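Local coordinates for protein soluble lytic transglycosylase B3 (Pseudomonas aeruginosa, PDB 5ANZ) that probably acts as a peptidoglycan lytic transglycosylase in turnover of the bacterial cell wall, and carries a bound calcium ion, at residues Q50-F55 against Q67-A72; Q57-G62 against Q176-L181; A261-S266 against A301-P306; K274-W279 against L315-F320. All coordinates share one frame; numbering follows the deposited sequence.

In the fold
From the N terminus, helix 48-61 is followed by helix 66-73, and contact 1 closes the short connection between these two consecutive helices. Contact 2 starts on the same helix 48-61 but reaches helix 170-186, so its segments alternate with those of contact 1, and the two contacts touch through the helix they share. Contacts 3 and 4 follow in series, about 43 to 53 Å away between centres. They also cross each other. Contact 3 brings the loop after strand 254-258 to strand 300-304, and contact 4 joins helix 276-280 to strand 313-316 of the same antiparallel sheet.

Contact 1: residues Q50-F55 against Q67-A72; sequences QWRDAF and QTFDRA
Phe69 reaches from helix 66-73 across to helix 48-61, where Phe55 and Arg52 receive the outer end of its ring. Phe55 CD2 meets the edge of the Phe69 ring, 3.7 Å from Phe69 CE2 and near the ring plane. Seen from Phe55 the approach is slanted, so the pair is not a face-to-face stack. Both rings are extended away from their own backbone nitrogens, with chi1 175° in Phe55 and -173° in Phe69, and this shared torsion lets the two reach each other although their CA atoms stand 10.1 Å apart. The CB of Phe55 meanwhile rests over one face of the Trp51 indole.

Arg52 contributes through the CG of its side chain and through its backbone carbonyl oxygen. The CG touches Phe69 CZ at 4.1 Å, and the oxygen stands 3.9 Å from the same CZ atom. Beyond CG the chain bends at chi3 (64°), and NE pairs with Asp53 OD1 at 3.6 Å, in the plane of the guanidinium. That group stands perpendicular to the Phe69 ring. Phe73 stacks on Phe69, while Leu177 of helix 170-186 packs against Phe55. With no hydrogen bond between the segments, cohesion between these two consecutive helices of the transglycosylase domain comes from dispersion and burial of aromatic surface, and the arginine charge is turned to a neighbour on its own helix.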
loop_
_atom_site.group_PDB
_atom_site.type_symbol
_atom_site.label_atom_id
_atom_site.label_comp_id
_atom_site.label_asym_id
_atom_site.label_seq_id
_atom_site.Cartn_x
_atom_site.Cartn_y
_atom_site.Cartn_z
ATOM N N GLN A 50 -2.142 28.901 20.054
ATOM C CA GLN A 50 -2.268 29.923 19.023
ATOM C C GLN A 50 -2.635 29.278 17.691
ATOM O O GLN A 50 -3.551 29.730 17.007
ATOM C CB GLN A 50 -0.974 30.733 18.889
ATOM C CG GLN A 50 -0.833 31.863 19.910
ATOM C CD GLN A 50 0.581 32.411 19.980
ATOM O OE1 GLN A 50 1.494 31.889 19.337
ATOM N NE2 GLN A 50 0.771 33.468 20.763
ATOM N N TRP A 51 -1.931 28.213 17.324
ATOM C CA TRP A 51 -2.258 27.536 16.082
ATOM C C TRP A 51 -3.701 27.026 16.133
ATOM O O TRP A 51 -4.441 27.146 15.159
ATOM C CB TRP A 51 -1.297 26.375 15.786
ATOM C CG TRP A 51 -1.884 25.492 14.733
ATOM C CD1 TRP A 51 -1.741 25.617 13.379
ATOM C CD2 TRP A 51 -2.766 24.383 14.944
ATOM N NE1 TRP A 51 -2.474 24.640 12.738
ATOM C CE2 TRP A 51 -3.114 23.877 13.678
ATOM C CE3 TRP A 51 -3.300 23.777 16.083
ATOM C CZ2 TRP A 51 -3.962 22.778 13.521
ATOM C CZ3 TRP A 51 -4.144 22.682 15.923
ATOM C CH2 TRP A 51 -4.468 22.202 14.655
ATOM N N ARG A 52 -4.101 26.468 17.274
ATOM C CA ARG A 52 -5.432 25.870 17.406
ATOM C C ARG A 52 -6.550 26.911 17.309
ATOM O O ARG A 52 -7.559 26.688 16.634
ATOM C CB ARG A 52 -5.549 25.116 18.731
ATOM C CG ARG A 52 -6.894 24.471 18.945
ATOM C CD ARG A 52 -7.037 24.048 20.382
ATOM N NE ARG A 52 -7.023 25.217 21.253
ATOM C CZ ARG A 52 -6.617 25.214 22.515
ATOM N NH1 ARG A 52 -6.190 24.092 23.073
ATOM N NH2 ARG A 52 -6.637 26.337 23.214
ATOM N N ASP A 53 -6.386 28.033 17.994
ATOM C CA ASP A 53 -7.424 29.052 17.974
ATOM C C ASP A 53 -7.573 29.610 16.569
ATOM O O ASP A 53 -8.681 29.925 16.137
ATOM C CB ASP A 53 -7.117 30.166 18.972
ATOM C CG ASP A 53 -7.179 29.686 20.409
ATOM O OD1 ASP A 53 -7.836 28.652 20.664
ATOM O OD2 ASP A 53 -6.572 30.339 21.280
ATOM N N ALA A 54 -6.454 29.714 15.856
ATOM C CA ALA A 54 -6.474 30.193 14.479
ATOM C C ALA A 54 -7.116 29.148 13.571
ATOM O O ALA A 54 -7.891 29.492 12.677
ATOM C CB ALA A 54 -5.064 30.532 14.002
ATOM N N PHE A 55 -6.805 27.875 13.805
ATOM C CA PHE A 55 -7.419 26.812 13.016
ATOM C C PHE A 55 -8.916 26.705 13.312
ATOM O O PHE A 55 -9.700 26.346 12.441
ATOM C CB PHE A 55 -6.747 25.458 13.267
ATOM C CG PHE A 55 -7.428 24.318 12.559
ATOM C CD1 PHE A 55 -7.409 24.231 11.171
ATOM C CD2 PHE A 55 -8.111 23.354 13.274
ATOM C CE1 PHE A 55 -8.050 23.185 10.516
ATOM C CE2 PHE A 55 -8.753 22.309 12.626
ATOM C CZ PHE A 55 -8.723 22.231 11.238
ATOM N N GLN A 67 -19.422 23.107 19.405
ATOM C CA GLN A 67 -19.443 21.968 20.313
ATOM C C GLN A 67 -18.552 20.850 19.793
ATOM O O GLN A 67 -17.798 20.242 20.554
ATOM C CB GLN A 67 -20.864 21.440 20.514
ATOM C CG GLN A 67 -20.936 20.253 21.474
ATOM C CD GLN A 67 -22.309 19.603 21.525
ATOM O OE1 GLN A 67 -23.127 19.917 22.392
ATOM N NE2 GLN A 67 -22.566 18.688 20.597
ATOM N N THR A 68 -18.635 20.589 18.492
ATOM C CA THR A 68 -17.851 19.515 17.876
ATOM C C THR A 68 -16.357 19.781 17.992
ATOM O O THR A 68 -15.576 18.897 18.367
ATOM C CB THR A 68 -18.211 19.338 16.391
ATOM O OG1 THR A 68 -19.586 18.959 16.278
ATOM C CG2 THR A 68 -17.325 18.261 15.730
ATOM N N PHE A 69 -15.958 21.002 17.655
ATOM C CA PHE A 69 -14.554 21.375 17.690
ATOM C C PHE A 69 -13.992 21.275 19.111
ATOM O O PHE A 69 -12.948 20.659 19.333
ATOM C CB PHE A 69 -14.363 22.797 17.144
ATOM C CG PHE A 69 -12.927 23.190 16.985
ATOM C CD1 PHE A 69 -12.190 23.640 18.070
ATOM C CD2 PHE A 69 -12.299 23.084 15.751
ATOM C CE1 PHE A 69 -10.859 23.983 17.927
ATOM C CE2 PHE A 69 -10.969 23.432 15.602
ATOM C CZ PHE A 69 -10.247 23.884 16.694
ATOM N N ASP A 70 -14.690 21.881 20.073
ATOM C CA ASP A 70 -14.198 21.905 21.444
ATOM C C ASP A 70 -14.178 20.505 22.056
ATOM O O ASP A 70 -13.256 20.152 22.788
ATOM C CB ASP A 70 -15.044 22.857 22.293
ATOM C CG ASP A 70 -14.980 24.295 21.789
ATOM O OD1 ASP A 70 -14.020 24.638 21.060
ATOM O OD2 ASP A 70 -15.891 25.083 22.118
ATOM N N ARG A 71 -15.194 19.710 21.740
ATOM C CA ARG A 71 -15.253 18.312 22.165
ATOM C C ARG A 71 -14.052 17.536 21.615
ATOM O O ARG A 71 -13.399 16.761 22.318
ATOM C CB ARG A 71 -16.562 17.687 21.684
ATOM C CG ARG A 71 -16.864 16.300 22.199
ATOM C CD ARG A 71 -18.007 15.706 21.387
ATOM N NE ARG A 71 -18.485 14.425 21.902
ATOM C CZ ARG A 71 -18.433 13.276 21.231
ATOM N NH1 ARG A 71 -17.923 13.236 20.002
ATOM N NH2 ARG A 71 -18.904 12.165 21.784
ATOM N N ALA A 72 -13.766 17.774 20.345
ATOM C CA ALA A 72 -12.689 17.089 19.643
ATOM C C ALA A 72 -11.302 17.477 20.158
ATOM O O ALA A 72 -10.377 16.661 20.151
ATOM C CB ALA A 72 -12.787 17.374 18.153
#

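Contact 2: residues Q57-G62 against Q176-L181; sequences QQALAG and QLLAAL
Ala59 packs against two leucines of helix 170-186, which stand one turn apart and offer it their CD1 methyls. Leu178 CD1 comes closest, 3.7 Å from Ala59 CA, so it presses on the backbone of the helix as much as on the small side chain. The Ala59 CB is 4.1 Å from Leu181 CD1 and lies between the two branches. The leucines arrive by different torsions: Leu178 holds CG anti to its backbone N (chi1 -163°), whereas in Leu181 the CG sits beside the N (-71°).

This is a helix pair in the helical part of the transglycosylase domain. The axes of 57-61 and 176-181 cross at -55° and come within 10.6 Å, and the partners are more than a hundred residues apart in sequence. On another side of helix 170-186, Gln176 OE1 accepts a hydrogen bond from Thr210 N, beside the N-acetylglucosamine-binding residues Ile208 and Thr211.

Toward solvent the fit slackens. Gln58 is exposed and meets Leu178 CD1 through its carbonyl oxygen at 4.4 Å, its amide taking no part. Leu178 itself is partly exposed, its CD2 branch facing the helix end, where Gly62 CA passes at 4.6 Å.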
loop_
_atom_site.group_PDB
_atom_site.type_symbol
_atom_site.label_atom_id
_atom_site.label_comp_id
_atom_site.label_asym_id
_atom_site.label_seq_id
_atom_site.Cartn_x
_atom_site.Cartn_y
_atom_site.Cartn_z
ATOM N N GLN A 57 -10.966 29.002 13.663
ATOM C CA GLN A 57 -11.614 29.915 12.731
ATOM C C GLN A 57 -11.830 29.252 11.370
ATOM O O GLN A 57 -12.892 29.393 10.768
ATOM C CB GLN A 57 -10.798 31.200 12.577
ATOM C CG GLN A 57 -10.844 32.096 13.801
ATOM C CD GLN A 57 -12.257 32.568 14.120
ATOM O OE1 GLN A 57 -13.101 32.682 13.230
ATOM N NE2 GLN A 57 -12.520 32.835 15.395
ATOM N N GLN A 58 -10.835 28.509 10.894
ATOM C CA GLN A 58 -10.952 27.847 9.599
ATOM C C GLN A 58 -11.959 26.702 9.644
ATOM O O GLN A 58 -12.659 26.446 8.665
ATOM C CB GLN A 58 -9.587 27.327 9.141
ATOM C CG GLN A 58 -8.573 28.430 8.903
ATOM C CD GLN A 58 -7.192 27.896 8.619
ATOM O OE1 GLN A 58 -6.704 27.003 9.312
ATOM N NE2 GLN A 58 -6.549 28.438 7.592
ATOM N N ALA A 59 -12.018 26.003 10.776
ATOM C CA ALA A 59 -12.975 24.917 10.940
ATOM C C ALA A 59 -14.410 25.444 10.969
ATOM O O ALA A 59 -15.300 24.868 10.337
ATOM C CB ALA A 59 -12.668 24.120 12.207
ATOM N N LEU A 60 -14.634 26.534 11.703
ATOM C CA LEU A 60 -15.942 27.164 11.748
ATOM C C LEU A 60 -16.361 27.614 10.353
ATOM O O LEU A 60 -17.503 27.426 9.944
ATOM C CB LEU A 60 -15.935 28.361 12.704
ATOM C CG LEU A 60 -15.784 28.083 14.200
ATOM C CD1 LEU A 60 -15.648 29.394 14.976
ATOM C CD2 LEU A 60 -16.968 27.278 14.709
ATOM N N ALA A 61 -15.418 28.217 9.634
ATOM C CA ALA A 61 -15.658 28.687 8.278
ATOM C C ALA A 61 -15.873 27.521 7.321
ATOM O O ALA A 61 -16.396 27.697 6.220
ATOM C CB ALA A 61 -14.499 29.550 7.808
ATOM N N GLY A 62 -15.463 26.328 7.745
ATOM C CA GLY A 62 -15.608 25.135 6.933
ATOM C C GLY A 62 -16.846 24.319 7.261
ATOM O O GLY A 62 -17.045 23.242 6.703
ATOM N N GLN A 176 -6.996 16.749 6.033
ATOM C CA GLN A 176 -7.527 15.563 6.671
ATOM C C GLN A 176 -8.177 15.913 7.997
ATOM O O GLN A 176 -9.159 15.285 8.396
ATOM C CB GLN A 176 -6.424 14.529 6.874
ATOM C CG GLN A 176 -5.832 14.065 5.568
ATOM C CD GLN A 176 -6.872 13.468 4.637
ATOM O OE1 GLN A 176 -7.798 12.793 5.075
ATOM N NE2 GLN A 176 -6.713 13.710 3.331
ATOM N N LEU A 177 -7.633 16.917 8.683
ATOM C CA LEU A 177 -8.146 17.294 9.996
ATOM C C LEU A 177 -9.549 17.894 9.863
ATOM O O LEU A 177 -10.444 17.578 10.637
ATOM C CB LEU A 177 -7.202 18.287 10.684
ATOM C CG LEU A 177 -7.609 18.772 12.079
ATOM C CD1 LEU A 177 -7.856 17.603 13.031
ATOM C CD2 LEU A 177 -6.532 19.678 12.623
ATOM N N LEU A 178 -9.747 18.744 8.860
ATOM C CA LEU A 178 -11.084 19.267 8.609
ATOM C C LEU A 178 -12.049 18.127 8.266
ATOM O O LEU A 178 -13.197 18.106 8.720
ATOM C CB LEU A 178 -11.055 20.305 7.489
ATOM C CG LEU A 178 -12.285 21.201 7.429
ATOM C CD1 LEU A 178 -12.369 22.063 8.683
ATOM C CD2 LEU A 178 -12.258 22.059 6.178
ATOM N N ALA A 179 -11.566 17.161 7.492
ATOM C CA ALA A 179 -12.399 16.048 7.074
ATOM C C ALA A 179 -12.778 15.189 8.279
ATOM O O ALA A 179 -13.915 14.729 8.387
ATOM C CB ALA A 179 -11.683 15.217 6.015
ATOM N N ALA A 180 -11.824 14.974 9.177
ATOM C CA ALA A 180 -12.090 14.230 10.411
ATOM C C ALA A 180 -13.145 14.913 11.281
ATOM O O ALA A 180 -14.009 14.246 11.844
ATOM C CB ALA A 180 -10.805 14.036 11.214
ATOM N N LEU A 181 -13.073 16.235 11.401
ATOM C CA LEU A 181 -14.050 16.952 12.217
ATOM C C LEU A 181 -15.457 16.790 11.645
ATOM O O LEU A 181 -16.427 16.746 12.398
ATOM C CB LEU A 181 -13.685 18.442 12.336
ATOM C CG LEU A 181 -12.447 18.739 13.201
ATOM C CD1 LEU A 181 -11.957 20.172 12.985
ATOM C CD2 LEU A 181 -12.785 18.525 14.673
#

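Contact 3: residues A261-S266 against A301-P306; sequences AGFDYS and ASLLLP
Two apolar pairs, Phe263 with Leu303 and Tyr265 with Leu305, carry the meeting of the loop after strand 254-258 with strand 300-304 and its continuation. In the first, Phe263 CE2 lies only 3.4 Å from Leu303 CD2, a tight fit; the two side chains point at each other from facing backbones, and the methyl reaches the ring at a slant. Extended torsions serve both, with chi1 -173° in Phe263 and 169° in Leu303. Trp279 packs on each of these two residues.

In the second pair, Leu305 CD1 meets Tyr265 CD1 at 3.7 Å, at the ring edge and near its plane, the side chains running at about right angles. Leu303 and Leu305, two residues apart, present their methyls on the same side of the chain. The CB of Phe263 stands over one face of the tyrosine ring and so links the two pairs.

Within the two segments the side-chain hydrogen bonding lies in the loop. Ser266 N donates to Asp264 OD1 at 3.3 Å, from above the carboxylate plane and with an angle of 148°, which makes an Asx turn. Tyr265 O also accepts a weak hydrogen bond from Arg395, which belongs to the putative peptidoglycan-binding region. As no hydrogen bond joins the segments, the loop is held against the sheet by methyl-aromatic contacts, while the Asx turn helps shape the backbone that bears Tyr265.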
loop_
_atom_site.group_PDB
_atom_site.type_symbol
_atom_site.label_atom_id
_atom_site.label_comp_id
_atom_site.label_asym_id
_atom_site.label_seq_id
_atom_site.Cartn_x
_atom_site.Cartn_y
_atom_site.Cartn_z
ATOM N N ALA A 261 15.390 -17.694 -21.063
ATOM C CA ALA A 261 16.777 -17.253 -21.050
ATOM C C ALA A 261 16.941 -15.989 -21.886
ATOM O O ALA A 261 16.252 -15.810 -22.892
ATOM C CB ALA A 261 17.689 -18.360 -21.564
ATOM N N GLY A 262 17.845 -15.112 -21.457
ATOM C CA GLY A 262 18.130 -13.882 -22.176
ATOM C C GLY A 262 16.921 -12.981 -22.338
ATOM O O GLY A 262 16.791 -12.269 -23.333
ATOM N N PHE A 263 16.031 -13.012 -21.353
ATOM C CA PHE A 263 14.804 -12.229 -21.410
ATOM C C PHE A 263 15.101 -10.737 -21.347
ATOM O O PHE A 263 16.083 -10.315 -20.739
ATOM C CB PHE A 263 13.864 -12.635 -20.269
ATOM C CG PHE A 263 12.498 -11.997 -20.343
ATOM C CD1 PHE A 263 11.536 -12.489 -21.209
ATOM C CD2 PHE A 263 12.177 -10.919 -19.536
ATOM C CE1 PHE A 263 10.280 -11.914 -21.276
ATOM C CE2 PHE A 263 10.927 -10.338 -19.601
ATOM C CZ PHE A 263 9.976 -10.838 -20.476
ATOM N N ASP A 264 14.244 -9.940 -21.975
ATOM C CA ASP A 264 14.387 -8.497 -21.935
ATOM C C ASP A 264 13.812 -7.974 -20.623
ATOM O O ASP A 264 12.623 -7.673 -20.524
ATOM C CB ASP A 264 13.695 -7.847 -23.137
ATOM C CG ASP A 264 13.895 -6.343 -23.184
ATOM O OD1 ASP A 264 14.737 -5.829 -22.418
ATOM O OD2 ASP A 264 13.219 -5.673 -23.993
ATOM N N TYR A 265 14.670 -7.875 -19.614
ATOM C CA TYR A 265 14.229 -7.514 -18.274
ATOM C C TYR A 265 13.832 -6.039 -18.180
ATOM O O TYR A 265 13.297 -5.596 -17.164
ATOM C CB TYR A 265 15.319 -7.854 -17.250
ATOM C CG TYR A 265 15.601 -9.340 -17.141
ATOM C CD1 TYR A 265 14.761 -10.175 -16.415
ATOM C CD2 TYR A 265 16.710 -9.908 -17.755
ATOM C CE1 TYR A 265 15.010 -11.532 -16.313
ATOM C CE2 TYR A 265 16.966 -11.266 -17.656
ATOM C CZ TYR A 265 16.108 -12.071 -16.927
ATOM O OH TYR A 265 16.347 -13.423 -16.818
ATOM N N SER A 266 14.067 -5.287 -19.252
ATOM C CA SER A 266 13.653 -3.886 -19.280
ATOM C C SER A 266 12.131 -3.757 -19.356
ATOM O O SER A 266 11.580 -2.689 -19.099
ATOM C CB SER A 266 14.309 -3.150 -20.456
ATOM O OG SER A 266 13.855 -3.657 -21.699
ATOM N N ALA A 301 -1.370 -7.122 -18.775
ATOM C CA ALA A 301 -0.577 -7.441 -17.588
ATOM C C ALA A 301 0.806 -6.813 -17.653
ATOM O O ALA A 301 1.321 -6.545 -18.734
ATOM C CB ALA A 301 -0.472 -8.961 -17.417
ATOM N N SER A 302 1.403 -6.593 -16.486
ATOM C CA SER A 302 2.766 -6.091 -16.353
ATOM C C SER A 302 3.625 -7.138 -15.666
ATOM O O SER A 302 3.109 -7.952 -14.896
ATOM C CB SER A 302 2.809 -4.794 -15.540
ATOM O OG SER A 302 2.034 -3.783 -16.160
ATOM N N LEU A 303 4.926 -7.095 -15.943
ATOM C CA LEU A 303 5.893 -8.000 -15.320
ATOM C C LEU A 303 6.502 -7.389 -14.058
ATOM O O LEU A 303 7.074 -6.292 -14.094
ATOM C CB LEU A 303 6.999 -8.356 -16.314
ATOM C CG LEU A 303 8.210 -9.085 -15.733
ATOM C CD1 LEU A 303 7.809 -10.456 -15.242
ATOM C CD2 LEU A 303 9.307 -9.189 -16.794
ATOM N N LEU A 304 6.358 -8.099 -12.938
ATOM C CA LEU A 304 6.937 -7.678 -11.672
ATOM C C LEU A 304 8.088 -8.595 -11.231
ATOM O O LEU A 304 7.928 -9.818 -11.167
ATOM C CB LEU A 304 5.851 -7.646 -10.598
ATOM C CG LEU A 304 6.201 -7.234 -9.171
ATOM C CD1 LEU A 304 6.517 -5.751 -9.071
ATOM C CD2 LEU A 304 5.039 -7.600 -8.266
ATOM N N LEU A 305 9.244 -7.997 -10.945
ATOM C CA LEU A 305 10.409 -8.730 -10.444
ATOM C C LEU A 305 10.865 -8.159 -9.101
ATOM O O LEU A 305 11.785 -7.341 -9.067
ATOM C CB LEU A 305 11.579 -8.652 -11.428
ATOM C CG LEU A 305 11.550 -9.392 -12.762
ATOM C CD1 LEU A 305 12.728 -8.953 -13.622
ATOM C CD2 LEU A 305 11.603 -10.889 -12.520
ATOM N N PRO A 306 10.243 -8.594 -7.999
ATOM C CA PRO A 306 10.482 -7.927 -6.710
ATOM C C PRO A 306 11.938 -7.998 -6.219
ATOM O O PRO A 306 12.342 -7.141 -5.429
ATOM C CB PRO A 306 9.544 -8.663 -5.743
ATOM C CG PRO A 306 9.149 -9.924 -6.432
ATOM C CD PRO A 306 9.253 -9.680 -7.906
#

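Contact 4: residues K274-W279 against L315-F320; sequences KPLGEW and LVLHNF
Pro275 O accepts two backbone N-H groups, from Trp279 N at 3.1 Å and, more weakly, from Glu278 N at 2.9 Å, thereby starting the short helix whose Trp279 and Leu276 meet Leu315 across the contact. The proline holds the N-cap position.

Leu315 forks between these two partners. Its CD2 methyl sits over the indole of Trp279, 3.8 Å from the centroid of the five-membered ring and just 3° off the ring normal, a well-centred CH-pi contact. Its CD1 methyl turns to Leu276 CD2 at 3.6 Å, the two leucines lying side by side and pointing contrary ways. Leu315 CG lies beside its backbone N (chi1 -74°), from where both branches point at the helix. Leu317 CD1 adds a looser touch to Leu276 CD2 at 4.4 Å.

The indole is held from both sides. Lys274 CB lies against the face opposite Leu315, toward the rim, and the chain then runs on to a long salt bridge from Lys274 NZ to Glu278 OE2 at 3.6 Å. The buried nitrogen Trp279 NE1 is satisfied by a hydrogen bond to Ala301 O, which ties the rotation of the ring to strand 300-304.

All four touching residues are buried. Strand 300-304 lies between strands 274-275 and 313-316 in the sheet, so the side chains meet across an intervening strand, whose Ala301 packs on Leu276. The result is a helix packed on one face of an antiparallel sheet, directly following that sheet's edge strand.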
loop_
_atom_site.group_PDB
_atom_site.type_symbol
_atom_site.label_atom_id
_atom_site.label_comp_id
_atom_site.label_asym_id
_atom_site.label_seq_id
_atom_site.Cartn_x
_atom_site.Cartn_y
_atom_site.Cartn_z
ATOM N N LYS A 274 0.935 -5.495 -21.426
ATOM C CA LYS A 274 0.797 -6.309 -22.619
ATOM C C LYS A 274 -0.255 -7.372 -22.371
ATOM O O LYS A 274 -0.378 -7.861 -21.249
ATOM C CB LYS A 274 2.131 -6.969 -22.982
ATOM C CG LYS A 274 3.230 -6.007 -23.391
ATOM C CD LYS A 274 4.495 -6.772 -23.729
ATOM C CE LYS A 274 5.675 -5.838 -23.888
ATOM N NZ LYS A 274 5.481 -4.878 -25.006
ATOM N N PRO A 275 -1.021 -7.736 -23.408
ATOM C CA PRO A 275 -1.956 -8.847 -23.209
ATOM C C PRO A 275 -1.202 -10.112 -22.821
ATOM O O PRO A 275 -0.060 -10.287 -23.244
ATOM C CB PRO A 275 -2.624 -9.006 -24.576
ATOM C CG PRO A 275 -2.350 -7.714 -25.303
ATOM C CD PRO A 275 -1.043 -7.218 -24.789
ATOM N N LEU A 276 -1.816 -10.969 -22.013
ATOM C CA LEU A 276 -1.177 -12.220 -21.608
ATOM C C LEU A 276 -0.726 -13.029 -22.826
ATOM O O LEU A 276 0.317 -13.682 -22.796
ATOM C CB LEU A 276 -2.125 -13.056 -20.752
ATOM C CG LEU A 276 -2.406 -12.515 -19.355
ATOM C CD1 LEU A 276 -3.318 -13.469 -18.617
ATOM C CD2 LEU A 276 -1.107 -12.302 -18.591
ATOM N N GLY A 277 -1.517 -12.973 -23.892
ATOM C CA GLY A 277 -1.184 -13.668 -25.120
ATOM C C GLY A 277 0.146 -13.209 -25.687
ATOM O O GLY A 277 0.929 -14.016 -26.195
ATOM N N GLU A 278 0.404 -11.908 -25.595
ATOM C CA GLU A 278 1.656 -11.353 -26.083
ATOM C C GLU A 278 2.828 -11.772 -25.193
ATOM O O GLU A 278 3.910 -12.072 -25.697
ATOM C CB GLU A 278 1.571 -9.830 -26.177
ATOM C CG GLU A 278 2.879 -9.161 -26.578
ATOM C CD GLU A 278 2.701 -7.708 -26.986
ATOM O OE1 GLU A 278 1.548 -7.232 -27.003
ATOM O OE2 GLU A 278 3.717 -7.046 -27.296
ATOM N N TRP A 279 2.625 -11.800 -23.876
ATOM C CA TRP A 279 3.673 -12.291 -22.981
ATOM C C TRP A 279 4.033 -13.755 -23.269
ATOM O O TRP A 279 5.198 -14.142 -23.206
ATOM C CB TRP A 279 3.256 -12.160 -21.514
ATOM C CG TRP A 279 3.192 -10.754 -20.964
ATOM C CD1 TRP A 279 2.071 -10.084 -20.563
ATOM C CD2 TRP A 279 4.291 -9.869 -20.731
ATOM N NE1 TRP A 279 2.404 -8.837 -20.097
ATOM C CE2 TRP A 279 3.760 -8.677 -20.192
ATOM C CE3 TRP A 279 5.674 -9.964 -20.929
ATOM C CZ2 TRP A 279 4.560 -7.596 -19.837
ATOM C CZ3 TRP A 279 6.472 -8.883 -20.589
ATOM C CH2 TRP A 279 5.908 -7.708 -20.048
ATOM N N LEU A 315 3.325 -12.020 -13.367
ATOM C CA LEU A 315 2.545 -11.140 -14.236
ATOM C C LEU A 315 1.434 -10.582 -13.376
ATOM O O LEU A 315 0.748 -11.350 -12.712
ATOM C CB LEU A 315 1.966 -11.870 -15.443
ATOM C CG LEU A 315 2.997 -12.194 -16.515
ATOM C CD1 LEU A 315 2.349 -12.934 -17.668
ATOM C CD2 LEU A 315 3.646 -10.899 -16.994
ATOM N N VAL A 316 1.252 -9.264 -13.378
ATOM C CA VAL A 316 0.208 -8.684 -12.539
ATOM C C VAL A 316 -0.827 -7.962 -13.396
ATOM O O VAL A 316 -0.509 -7.298 -14.382
ATOM C CB VAL A 316 0.786 -7.750 -11.470
ATOM C CG1 VAL A 316 1.695 -8.548 -10.534
ATOM C CG2 VAL A 316 1.554 -6.582 -12.088
ATOM N N LEU A 317 -2.081 -8.176 -13.025
ATOM C CA LEU A 317 -3.206 -7.771 -13.853
ATOM C C LEU A 317 -3.896 -6.573 -13.232
ATOM O O LEU A 317 -3.408 -5.980 -12.277
ATOM C CB LEU A 317 -4.197 -8.920 -14.032
ATOM C CG LEU A 317 -3.861 -9.964 -15.107
ATOM C CD1 LEU A 317 -2.618 -10.715 -14.738
ATOM C CD2 LEU A 317 -5.043 -10.916 -15.332
ATOM N N HIS A 318 -5.037 -6.226 -13.809
ATOM C CA HIS A 318 -5.768 -5.038 -13.412
ATOM C C HIS A 318 -6.068 -5.001 -11.915
ATOM O O HIS A 318 -5.965 -3.940 -11.296
ATOM C CB HIS A 318 -7.070 -4.949 -14.210
ATOM C CG HIS A 318 -7.733 -3.608 -14.133
ATOM N ND1 HIS A 318 -7.130 -2.455 -14.579
ATOM C CD2 HIS A 318 -8.951 -3.242 -13.658
ATOM C CE1 HIS A 318 -7.945 -1.430 -14.382
ATOM N NE2 HIS A 318 -9.053 -1.883 -13.826
ATOM N N ASN A 319 -6.424 -6.147 -11.331
ATOM C CA ASN A 319 -6.787 -6.143 -9.913
ATOM C C ASN A 319 -5.589 -5.830 -9.016
ATOM O O ASN A 319 -5.750 -5.308 -7.913
ATOM C CB ASN A 319 -7.436 -7.474 -9.509
ATOM C CG ASN A 319 -8.892 -7.577 -9.961
ATOM O OD1 ASN A 319 -9.493 -6.601 -10.409
ATOM N ND2 ASN A 319 -9.468 -8.760 -9.832
ATOM N N PHE A 320 -4.379 -6.128 -9.495
ATOM C CA PHE A 320 -3.165 -5.682 -8.802
ATOM C C PHE A 320 -3.112 -4.153 -8.772
ATOM O O PHE A 320 -2.775 -3.550 -7.754
ATOM C CB PHE A 320 -1.916 -6.255 -9.488
ATOM C CG PHE A 320 -0.644 -6.072 -8.705
ATOM C CD1 PHE A 320 -0.290 -6.995 -7.733
ATOM C CD2 PHE A 320 0.215 -5.021 -8.978
ATOM C CE1 PHE A 320 0.895 -6.863 -7.022
ATOM C CE2 PHE A 320 1.407 -4.878 -8.272
ATOM C CZ PHE A 320 1.739 -5.811 -7.289
#